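YerB protein (Bacillus subtilis, PDB 2PSB) is a putative membrane-anchored lipoprotein of unknown function that interacts with PcrA, an interaction not essential for viability or for repair of UV-induced lesions. Local coordinates at residues A[55-60]-A[65-70]; A[134-137]-A[143-146]; A[199-202]-A[207-210]; A[276-279]-A[284-287]. One frame throughout, in Å; residues are numbered along the deposited sequence.

How the interactions relate
The four contacts follow one another in series along the chain, each made by two segments close in sequence, and together they illustrate how local pairings sample a large mixed beta fold. Interaction 1 lies near the centre of the chain, and the centres of the other three are 18 to 19 Å from it. Interaction 3, a hairpin of a six-stranded antiparallel sheet, touches interaction 1 directly: Arg210 forms a salt bridge with Glu57 and packs on Phe67, joining the C-terminal family region to the N-terminal one. Interactions 2 and 4, on opposite sides of the chain's centre and about 36 Å apart between centres, stand without touching the others.

Interaction 1. Residues A[55-60]-A[65-70]; sequences VIEALA and TRFLAI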
loop_
_atom_site.group_PDB
_atom_site.type_symbol
_atom_site.label_atom_id
_atom_site.label_comp_id
_atom_site.label_asym_id
_atom_site.label_seq_id
_atom_site.Cartn_x
_atom_site.Cartn_y
_atom_site.Cartn_z
ATOM N N VAL A 55 3.405 0.740 -0.954
ATOM C CA VAL A 55 2.001 1.054 -1.097
ATOM C C VAL A 55 1.360 -0.128 -1.814
ATOM O O VAL A 55 1.864 -0.582 -2.844
ATOM C CB VAL A 55 1.779 2.337 -1.916
ATOM C CG1 VAL A 55 0.273 2.502 -2.198
ATOM C CG2 VAL A 55 2.316 3.560 -1.137
ATOM N N ILE A 56 0.261 -0.634 -1.260
ATOM C CA ILE A 56 -0.429 -1.765 -1.864
ATOM C C ILE A 56 -1.848 -1.392 -2.270
ATOM O O ILE A 56 -2.630 -0.892 -1.471
ATOM C CB ILE A 56 -0.455 -2.984 -0.911
ATOM C CG1 ILE A 56 0.981 -3.334 -0.500
ATOM C CG2 ILE A 56 -1.081 -4.204 -1.616
ATOM C CD1 ILE A 56 1.283 -3.148 0.959
ATOM N N GLU A 57 -2.162 -1.622 -3.539
ATOM C CA GLU A 57 -3.477 -1.317 -4.072
ATOM C C GLU A 57 -4.222 -2.615 -4.327
ATOM O O GLU A 57 -3.650 -3.578 -4.834
ATOM C CB GLU A 57 -3.337 -0.506 -5.373
ATOM C CG GLU A 57 -4.648 -0.177 -6.088
ATOM C CD GLU A 57 -4.437 0.690 -7.327
ATOM O OE1 GLU A 57 -5.428 1.281 -7.802
ATOM O OE2 GLU A 57 -3.287 0.781 -7.830
ATOM N N ALA A 58 -5.496 -2.638 -3.963
ATOM C CA ALA A 58 -6.320 -3.824 -4.165
ATOM C C ALA A 58 -7.780 -3.415 -4.191
ATOM O O ALA A 58 -8.144 -2.338 -3.696
ATOM C CB ALA A 58 -6.077 -4.864 -3.046
ATOM N N LEU A 59 -8.616 -4.265 -4.785
ATOM C CA LEU A 59 -10.044 -3.980 -4.870
ATOM C C LEU A 59 -10.631 -3.993 -3.481
ATOM O O LEU A 59 -10.295 -4.844 -2.668
ATOM C CB LEU A 59 -10.777 -5.021 -5.733
ATOM C CG LEU A 59 -10.597 -4.924 -7.255
ATOM C CD1 LEU A 59 -11.220 -6.124 -7.929
ATOM C CD2 LEU A 59 -11.231 -3.647 -7.760
ATOM N N ALA A 60 -11.509 -3.036 -3.214
ATOM C CA ALA A 60 -12.172 -2.936 -1.923
ATOM C C ALA A 60 -13.684 -2.829 -2.147
ATOM O O ALA A 60 -14.396 -3.836 -2.151
ATOM C CB ALA A 60 -11.656 -1.717 -1.165
ATOM N N THR A 65 -10.612 0.620 -5.960
ATOM C CA THR A 65 -9.467 0.071 -5.250
ATOM C C THR A 65 -9.126 0.941 -4.052
ATOM O O THR A 65 -9.565 2.085 -3.948
ATOM C CB THR A 65 -8.219 -0.002 -6.131
ATOM O OG1 THR A 65 -7.911 1.302 -6.613
ATOM C CG2 THR A 65 -8.431 -0.941 -7.294
ATOM N N ARG A 66 -8.320 0.388 -3.159
ATOM C CA ARG A 66 -7.923 1.093 -1.954
ATOM C C ARG A 66 -6.470 0.763 -1.668
ATOM O O ARG A 66 -5.993 -0.313 -2.023
ATOM C CB ARG A 66 -8.820 0.664 -0.788
ATOM C CG ARG A 66 -8.525 1.358 0.522
ATOM C CD ARG A 66 -9.818 1.807 1.168
ATOM N NE ARG A 66 -10.741 0.695 1.322
ATOM C CZ ARG A 66 -12.067 0.819 1.329
ATOM N NH1 ARG A 66 -12.831 -0.255 1.483
ATOM N NH2 ARG A 66 -12.631 2.005 1.162
ATOM N N PHE A 67 -5.786 1.683 -1.003
ATOM C CA PHE A 67 -4.371 1.535 -0.681
ATOM C C PHE A 67 -4.067 1.212 0.779
ATOM O O PHE A 67 -4.848 1.518 1.690
ATOM C CB PHE A 67 -3.621 2.841 -0.965
ATOM C CG PHE A 67 -3.795 3.382 -2.359
ATOM C CD1 PHE A 67 -3.638 4.746 -2.596
ATOM C CD2 PHE A 67 -4.105 2.549 -3.422
ATOM C CE1 PHE A 67 -3.792 5.279 -3.876
ATOM C CE2 PHE A 67 -4.266 3.065 -4.705
ATOM C CZ PHE A 67 -4.109 4.436 -4.934
ATOM N N LEU A 68 -2.906 0.599 0.975
ATOM C CA LEU A 68 -2.359 0.337 2.300
ATOM C C LEU A 68 -0.986 0.963 2.084
ATOM O O LEU A 68 -0.192 0.455 1.298
ATOM C CB LEU A 68 -2.197 -1.150 2.616
ATOM C CG LEU A 68 -1.604 -1.360 4.024
ATOM C CD1 LEU A 68 -2.610 -0.882 5.103
ATOM C CD2 LEU A 68 -1.252 -2.812 4.237
ATOM N N ALA A 69 -0.748 2.103 2.723
ATOM C CA ALA A 69 0.526 2.800 2.607
ATOM C C ALA A 69 1.338 2.520 3.861
ATOM O O ALA A 69 0.960 2.909 4.971
ATOM C CB ALA A 69 0.305 4.299 2.437
ATOM N N ILE A 70 2.462 1.835 3.668
ATOM C CA ILE A 70 3.325 1.461 4.772
ATOM C C ILE A 70 4.517 2.397 4.874
ATOM O O ILE A 70 5.351 2.469 3.965
ATOM C CB ILE A 70 3.797 -0.003 4.594
ATOM C CG1 ILE A 70 2.566 -0.907 4.439
ATOM C CG2 ILE A 70 4.686 -0.435 5.761
ATOM C CD1 ILE A 70 2.895 -2.379 4.399
#
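Val55 and Ile56 meet Phe67 to Ile70 across an antiparallel hairpin whose two faces are filled differently. On the face carrying Val55, Glu57, Phe67 and Ala69, the small Ala69 receives the CG2 branch of Val55, while CG1 of Val55 reaches CB of Phe67 at 4.1 Å. The extended Glu57 runs beside the Phe67 ring, pointing the same way, and its CG lies at the ring edge, 3.5 Å from CE2. Carboxylate and ring planes stand nearly perpendicular, at 88°. With CG anti to the backbone N (chi1 177°), the Glu57 chain carries OE1 to Thr65, whose OG1 donates to the anti lone pair at 2.8 Å; OG1 also bonds Asn39. On the other face, CD1 of Ile56 faces the ends of both Leu68 and Ile70, 4.2 Å from Leu68 CD2 and 3.9 Å from Ile70 CD1. Near the turn, Ala60 CB covers one face of the Arg66 guanidinium. Four backbone bonds, two in each of the pairs Ile56–Leu68 and Ala58–Arg66, hold this register. Strand 33-37 pairs with strand 65-71, strand 293-298 runs parallel to strand 54-59, and helix 87-94 covers the side of Ile56, Arg66 and Leu68.

Interaction 2. Residues A[134-137]-A[143-146]; sequences ADFS and SYTS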
loop_
_atom_site.group_PDB
_atom_site.type_symbol
_atom_site.label_atom_id
_atom_site.label_comp_id
_atom_site.label_asym_id
_atom_site.label_seq_id
_atom_site.Cartn_x
_atom_site.Cartn_y
_atom_site.Cartn_z
ATOM N N ALA A 134 -11.495 17.223 6.844
ATOM C CA ALA A 134 -11.093 18.286 5.934
ATOM C C ALA A 134 -12.325 19.063 5.448
ATOM O O ALA A 134 -13.370 18.471 5.159
ATOM C CB ALA A 134 -10.346 17.687 4.754
ATOM N N ASP A 135 -12.199 20.384 5.350
ATOM C CA ASP A 135 -13.304 21.238 4.913
ATOM C C ASP A 135 -13.375 21.482 3.405
ATOM O O ASP A 135 -14.331 22.079 2.919
ATOM C CB ASP A 135 -13.224 22.586 5.617
ATOM C CG ASP A 135 -12.078 23.424 5.117
ATOM O OD1 ASP A 135 -11.088 22.845 4.620
ATOM O OD2 ASP A 135 -12.155 24.660 5.230
ATOM N N PHE A 136 -12.367 21.043 2.663
ATOM C CA PHE A 136 -12.380 21.234 1.213
ATOM C C PHE A 136 -12.979 19.992 0.558
ATOM O O PHE A 136 -13.078 19.906 -0.665
ATOM C CB PHE A 136 -10.961 21.472 0.690
ATOM C CG PHE A 136 -10.073 20.267 0.787
ATOM C CD1 PHE A 136 -10.181 19.235 -0.135
ATOM C CD2 PHE A 136 -9.178 20.132 1.845
ATOM C CE1 PHE A 136 -9.419 18.080 -0.003
ATOM C CE2 PHE A 136 -8.410 18.981 1.987
ATOM C CZ PHE A 136 -8.533 17.952 1.063
ATOM N N SER A 137 -13.369 19.031 1.395
ATOM C CA SER A 137 -13.965 17.776 0.945
ATOM C C SER A 137 -15.114 17.349 1.851
ATOM O O SER A 137 -15.212 17.794 2.992
ATOM C CB SER A 137 -12.907 16.676 0.907
ATOM O OG SER A 137 -12.225 16.713 -0.333
ATOM N N SER A 143 -11.601 12.409 5.734
ATOM C CA SER A 143 -11.022 11.962 6.997
ATOM C C SER A 143 -9.494 11.761 7.003
ATOM O O SER A 143 -8.968 10.872 6.329
ATOM C CB SER A 143 -11.732 10.671 7.418
ATOM O OG SER A 143 -11.120 10.103 8.554
ATOM N N TYR A 144 -8.792 12.593 7.770
ATOM C CA TYR A 144 -7.336 12.518 7.870
ATOM C C TYR A 144 -6.801 12.434 9.303
ATOM O O TYR A 144 -7.519 12.666 10.274
ATOM C CB TYR A 144 -6.678 13.757 7.264
ATOM C CG TYR A 144 -6.970 14.007 5.810
ATOM C CD1 TYR A 144 -8.185 14.562 5.404
ATOM C CD2 TYR A 144 -6.032 13.672 4.832
ATOM C CE1 TYR A 144 -8.463 14.778 4.058
ATOM C CE2 TYR A 144 -6.290 13.881 3.483
ATOM C CZ TYR A 144 -7.511 14.431 3.100
ATOM O OH TYR A 144 -7.784 14.618 1.770
ATOM N N THR A 145 -5.517 12.099 9.401
ATOM C CA THR A 145 -4.796 12.072 10.666
ATOM C C THR A 145 -3.367 12.463 10.322
ATOM O O THR A 145 -3.097 12.870 9.191
ATOM C CB THR A 145 -4.792 10.703 11.357
ATOM O OG1 THR A 145 -4.125 10.830 12.618
ATOM C CG2 THR A 145 -4.063 9.668 10.518
ATOM N N SER A 146 -2.455 12.339 11.283
ATOM C CA SER A 146 -1.057 12.701 11.068
ATOM C C SER A 146 -0.170 11.794 11.892
ATOM O O SER A 146 -0.637 11.178 12.842
ATOM C CB SER A 146 -0.820 14.157 11.486
ATOM O OG SER A 146 -0.927 14.308 12.898
HETATM O O HOH W 1 -10.348 14.753 0.867
#
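Tyr144 projects from its strand toward the loop of residues 134-137 and meets it with CE1 and the hydroxyl end of its ring. Ala134 supplies a single methyl, CB, which lies 3.5 Å from Tyr144 CE1 in an oblique approach. The phenol is brought to this position by a first torsion that sets CG anti to the carbonyl carbon and beside the backbone N (chi1 -60°). Phe136 adopts a less common conformation: its CG sits between the backbone N and the carbonyl carbon (chi1 68°), and from there the ring extends until CZ is 3.5 Å from Tyr144 OH. That hydroxyl oxygen lies near the plane of the Phe136 ring, at its edge, and the two side chains cross at about a right angle. Polar linkage is indirect. One water stands 2.7 Å from Tyr144 OH and 3.0 Å from Ser137 OG, bridging the two hydroxyls. Apolar touch and a water bridge thus bind the exposed Phe136 and its loop to a buried tyrosine. The loop follows strand 132-133, which pairs with strand 143-146 through Trp132 and Tyr144; strand 78-79 flanks the other side of 143-146, and Ser146 caps helix 147-157 by bonding Tyr149 N.

Interaction 3. Residues A[199-202]-A[207-210]; sequences YNYD and FYTR
A beta hairpin at the heart of a six-stranded antiparallel sheet brings Tyr199 to Asp202 against Phe207 to Arg210, and aromatic side chains dominate one of its faces. Tyr201 and Tyr208 form a non-hydrogen-bonded pair whose rings meet obliquely, centroids 4.7 Å apart and planes at 53°. CD1 of Tyr201 lies over one face of the Tyr208 ring, displaced toward the rim and 3.3 Å from CE1. The CB of Tyr201 also sits over that ring, a CH-pi contact with 4.1 Å to the centroid. The first torsions differ: Tyr201 turns CG anti to its own N (chi1 -169°), whereas Tyr208 keeps CG beside the backbone N (chi1 -65°), which sets the two rings against each other. Farther along the same face, Tyr199 and Arg210 run side by side. The arginine, extended as far as NE, lays its CD 3.4 Å from Tyr199 CE2 and presents NE to the hydroxyl in the guanidinium plane, although the position of NE is less certain. Other partners fix these polar ends: Asn296 bonds Tyr199 OH, Thr217 takes Arg210 NH1, and Glu57 forms a salt bridge with NH2. The Glu57 carboxylate would probably stabilise the positive charge of the buried guanidinium. In the backbone, Asn200 and Thr209 exchange two bonds, with Asn200 N 2.9 Å from Thr209 O and Thr209 N 2.8 Å from Asn200 O. Strands 183-187 and 215-219 extend the sheet on either side. Regular cross-strand pairing with side chains alternating between the two faces is characteristic of an antiparallel beta hairpin within a meander.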
loop_
_atom_site.group_PDB
_atom_site.type_symbol
_atom_site.label_atom_id
_atom_site.label_comp_id
_atom_site.label_asym_id
_atom_site.label_seq_id
_atom_site.Cartn_x
_atom_site.Cartn_y
_atom_site.Cartn_z
ATOM N N TYR A 199 1.874 2.910 -15.195
ATOM C CA TYR A 199 3.178 3.194 -14.616
ATOM C C TYR A 199 4.134 3.429 -15.777
ATOM O O TYR A 199 4.302 2.577 -16.652
ATOM C CB TYR A 199 3.658 2.031 -13.729
ATOM C CG TYR A 199 2.781 1.786 -12.505
ATOM C CD1 TYR A 199 1.729 0.872 -12.546
ATOM C CD2 TYR A 199 2.982 2.500 -11.321
ATOM C CE1 TYR A 199 0.900 0.674 -11.439
ATOM C CE2 TYR A 199 2.150 2.307 -10.208
ATOM C CZ TYR A 199 1.118 1.398 -10.280
ATOM O OH TYR A 199 0.288 1.215 -9.205
ATOM N N ASN A 200 4.753 4.602 -15.785
ATOM C CA ASN A 200 5.665 4.957 -16.854
ATOM C C ASN A 200 7.067 5.163 -16.319
ATOM O O ASN A 200 7.292 5.990 -15.441
ATOM C CB ASN A 200 5.151 6.218 -17.544
ATOM C CG ASN A 200 3.680 6.110 -17.915
ATOM O OD1 ASN A 200 2.867 6.959 -17.537
ATOM N ND2 ASN A 200 3.327 5.060 -18.653
ATOM N N TYR A 201 8.005 4.393 -16.856
ATOM C CA TYR A 201 9.392 4.474 -16.443
ATOM C C TYR A 201 10.073 5.713 -17.027
ATOM O O TYR A 201 9.846 6.085 -18.179
ATOM C CB TYR A 201 10.145 3.217 -16.880
ATOM C CG TYR A 201 11.523 3.090 -16.269
ATOM C CD1 TYR A 201 11.683 3.024 -14.886
ATOM C CD2 TYR A 201 12.673 3.029 -17.073
ATOM C CE1 TYR A 201 12.948 2.904 -14.309
ATOM C CE2 TYR A 201 13.947 2.907 -16.498
ATOM C CZ TYR A 201 14.072 2.845 -15.117
ATOM O OH TYR A 201 15.316 2.743 -14.527
ATOM N N ASP A 202 10.908 6.346 -16.214
ATOM C CA ASP A 202 11.630 7.531 -16.638
ATOM C C ASP A 202 13.117 7.192 -16.700
ATOM O O ASP A 202 13.826 7.270 -15.687
ATOM C CB ASP A 202 11.399 8.670 -15.647
ATOM C CG ASP A 202 11.904 9.998 -16.164
ATOM O OD1 ASP A 202 11.067 10.831 -16.559
ATOM O OD2 ASP A 202 13.135 10.207 -16.191
ATOM N N PHE A 207 13.229 6.102 -12.478
ATOM C CA PHE A 207 12.114 5.671 -11.659
ATOM C C PHE A 207 10.825 5.682 -12.452
ATOM O O PHE A 207 10.790 6.113 -13.609
ATOM C CB PHE A 207 11.972 6.537 -10.391
ATOM C CG PHE A 207 11.695 8.000 -10.646
ATOM C CD1 PHE A 207 10.613 8.405 -11.421
ATOM C CD2 PHE A 207 12.489 8.978 -10.050
ATOM C CE1 PHE A 207 10.322 9.753 -11.596
ATOM C CE2 PHE A 207 12.209 10.330 -10.217
ATOM C CZ PHE A 207 11.122 10.722 -10.993
ATOM N N TYR A 208 9.763 5.193 -11.818
ATOM C CA TYR A 208 8.451 5.127 -12.438
ATOM C C TYR A 208 7.517 6.215 -11.947
ATOM O O TYR A 208 7.637 6.710 -10.824
ATOM C CB TYR A 208 7.784 3.786 -12.161
ATOM C CG TYR A 208 8.469 2.599 -12.778
ATOM C CD1 TYR A 208 9.635 2.075 -12.225
ATOM C CD2 TYR A 208 7.932 1.977 -13.900
ATOM C CE1 TYR A 208 10.246 0.949 -12.776
ATOM C CE2 TYR A 208 8.533 0.855 -14.459
ATOM C CZ TYR A 208 9.687 0.344 -13.892
ATOM O OH TYR A 208 10.264 -0.775 -14.442
ATOM N N THR A 209 6.634 6.611 -12.815
ATOM C CA THR A 209 5.569 7.565 -12.537
ATOM C C THR A 209 4.201 6.888 -12.564
ATOM O O THR A 209 4.113 5.828 -13.275
ATOM C CB THR A 209 5.604 8.725 -13.549
ATOM O OG1 THR A 209 6.933 9.252 -13.629
ATOM C CG2 THR A 209 4.790 9.905 -13.039
ATOM N N ARG A 210 3.283 7.350 -11.829
ATOM C CA ARG A 210 1.972 6.729 -11.788
ATOM C C ARG A 210 0.874 7.713 -12.147
ATOM O O ARG A 210 1.019 8.923 -11.971
ATOM C CB ARG A 210 1.714 6.151 -10.390
ATOM C CG ARG A 210 0.415 5.377 -10.250
ATOM C CD ARG A 210 0.274 4.828 -8.834
ATOM N NE ARG A 210 -0.913 3.994 -8.668
ATOM C CZ ARG A 210 -2.158 4.440 -8.590
ATOM N NH1 ARG A 210 -2.419 5.742 -8.657
ATOM N NH2 ARG A 210 -3.149 3.573 -8.438
#

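Interaction 4. Residues A[276-279]-A[284-287]; sequences RIVP and KWLP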
loop_
_atom_site.group_PDB
_atom_site.type_symbol
_atom_site.label_atom_id
_atom_site.label_comp_id
_atom_site.label_asym_id
_atom_site.label_seq_id
_atom_site.Cartn_x
_atom_site.Cartn_y
_atom_site.Cartn_z
ATOM N N ARG A 276 4.368 -11.901 4.222
ATOM C CA ARG A 276 4.724 -11.021 3.119
ATOM C C ARG A 276 4.587 -11.750 1.790
ATOM O O ARG A 276 4.786 -12.959 1.714
ATOM C CB ARG A 276 6.160 -10.514 3.283
ATOM C CG ARG A 276 6.414 -9.766 4.592
ATOM C CD ARG A 276 7.887 -9.361 4.734
ATOM N NE ARG A 276 8.151 -8.720 6.024
ATOM C CZ ARG A 276 9.323 -8.220 6.397
ATOM N NH1 ARG A 276 10.372 -8.279 5.586
ATOM N NH2 ARG A 276 9.439 -7.651 7.584
ATOM N N ILE A 277 4.229 -11.001 0.753
ATOM C CA ILE A 277 4.085 -11.547 -0.586
ATOM C C ILE A 277 5.463 -11.446 -1.219
ATOM O O ILE A 277 5.947 -10.363 -1.530
ATOM C CB ILE A 277 3.036 -10.746 -1.380
ATOM C CG1 ILE A 277 1.694 -10.841 -0.649
ATOM C CG2 ILE A 277 2.931 -11.269 -2.802
ATOM C CD1 ILE A 277 0.619 -9.921 -1.190
ATOM N N VAL A 278 6.104 -12.592 -1.389
ATOM C CA VAL A 278 7.445 -12.621 -1.943
ATOM C C VAL A 278 7.510 -13.094 -3.381
ATOM O O VAL A 278 7.053 -14.183 -3.694
ATOM C CB VAL A 278 8.356 -13.542 -1.099
ATOM C CG1 VAL A 278 9.799 -13.408 -1.547
ATOM C CG2 VAL A 278 8.199 -13.219 0.372
ATOM N N PRO A 279 8.085 -12.274 -4.278
ATOM C CA PRO A 279 8.197 -12.673 -5.687
ATOM C C PRO A 279 9.295 -13.741 -5.766
ATOM O O PRO A 279 10.396 -13.543 -5.250
ATOM C CB PRO A 279 8.595 -11.374 -6.385
ATOM C CG PRO A 279 9.424 -10.666 -5.312
ATOM C CD PRO A 279 8.635 -10.922 -4.054
ATOM N N LYS A 284 13.984 -19.191 -6.402
ATOM C CA LYS A 284 14.640 -18.165 -5.603
ATOM C C LYS A 284 13.853 -16.870 -5.535
ATOM O O LYS A 284 13.053 -16.561 -6.415
ATOM C CB LYS A 284 16.048 -17.881 -6.126
ATOM C CG LYS A 284 16.132 -17.668 -7.622
ATOM C CD LYS A 284 17.563 -17.393 -8.058
ATOM C CE LYS A 284 18.523 -18.482 -7.591
ATOM N NZ LYS A 284 19.917 -18.215 -8.058
ATOM N N TRP A 285 14.078 -16.131 -4.456
ATOM C CA TRP A 285 13.432 -14.843 -4.239
ATOM C C TRP A 285 14.036 -13.845 -5.215
ATOM O O TRP A 285 15.255 -13.823 -5.418
ATOM C CB TRP A 285 13.730 -14.310 -2.837
ATOM C CG TRP A 285 13.181 -15.080 -1.686
ATOM C CD1 TRP A 285 12.927 -16.427 -1.624
ATOM C CD2 TRP A 285 12.884 -14.555 -0.390
ATOM N NE1 TRP A 285 12.495 -16.765 -0.363
ATOM C CE2 TRP A 285 12.459 -15.636 0.415
ATOM C CE3 TRP A 285 12.938 -13.270 0.172
ATOM C CZ2 TRP A 285 12.086 -15.474 1.760
ATOM C CZ3 TRP A 285 12.567 -13.103 1.510
ATOM C CH2 TRP A 285 12.146 -14.205 2.289
ATOM N N LEU A 286 13.186 -13.025 -5.820
ATOM C CA LEU A 286 13.657 -11.979 -6.709
ATOM C C LEU A 286 13.835 -10.764 -5.796
ATOM O O LEU A 286 12.965 -10.468 -4.986
ATOM C CB LEU A 286 12.610 -11.685 -7.779
ATOM C CG LEU A 286 12.544 -12.741 -8.881
ATOM C CD1 LEU A 286 11.288 -12.551 -9.712
ATOM C CD2 LEU A 286 13.797 -12.641 -9.743
ATOM N N PRO A 287 14.982 -10.069 -5.886
ATOM C CA PRO A 287 15.166 -8.898 -5.020
ATOM C C PRO A 287 14.509 -7.632 -5.594
ATOM O O PRO A 287 14.115 -7.602 -6.759
ATOM C CB PRO A 287 16.683 -8.774 -4.947
ATOM C CG PRO A 287 17.092 -9.161 -6.322
ATOM C CD PRO A 287 16.230 -10.391 -6.602
#
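Val278 and Trp285 provide the close side-chain packing of this short hairpin. A single methyl does the work: CG1 of Val278 stands over one face of the indole, offset toward its rim, with 3.5 Å to CD2 and a CH-pi distance of 3.8 Å to the centroid of the six-membered ring. The valine directs this branch there by placing CG1 opposite the backbone N (chi1 -171°), while the two side chains meet at a slant. The backbone supplies a second firm point. Leu286 N donates to Pro279 O over 2.9 Å in an almost straight bond, 173° at the hydrogen, although the donor lies 34° from the carbonyl plane. Trp285 CA adds a CA-H...O contact to the same oxygen at 3.5 Å. Side chain to side chain, Pro279 and Leu286 are looser, CG to CB 4.2 Å, although Pro279 CG comes to 3.6 Å from Leu286 O. The solvent side belongs to exposed Lys284 and Trp285; the tryptophan nevertheless leans on Val273 and Leu169. Buried Val278 and Pro279 lie inward, the proline against Phe232 of strand 230-240. Strand 276-281, paired on its other side with strand 264-273, and the weakly bonded strand 284-285 form a beta hairpin, here with a short second arm.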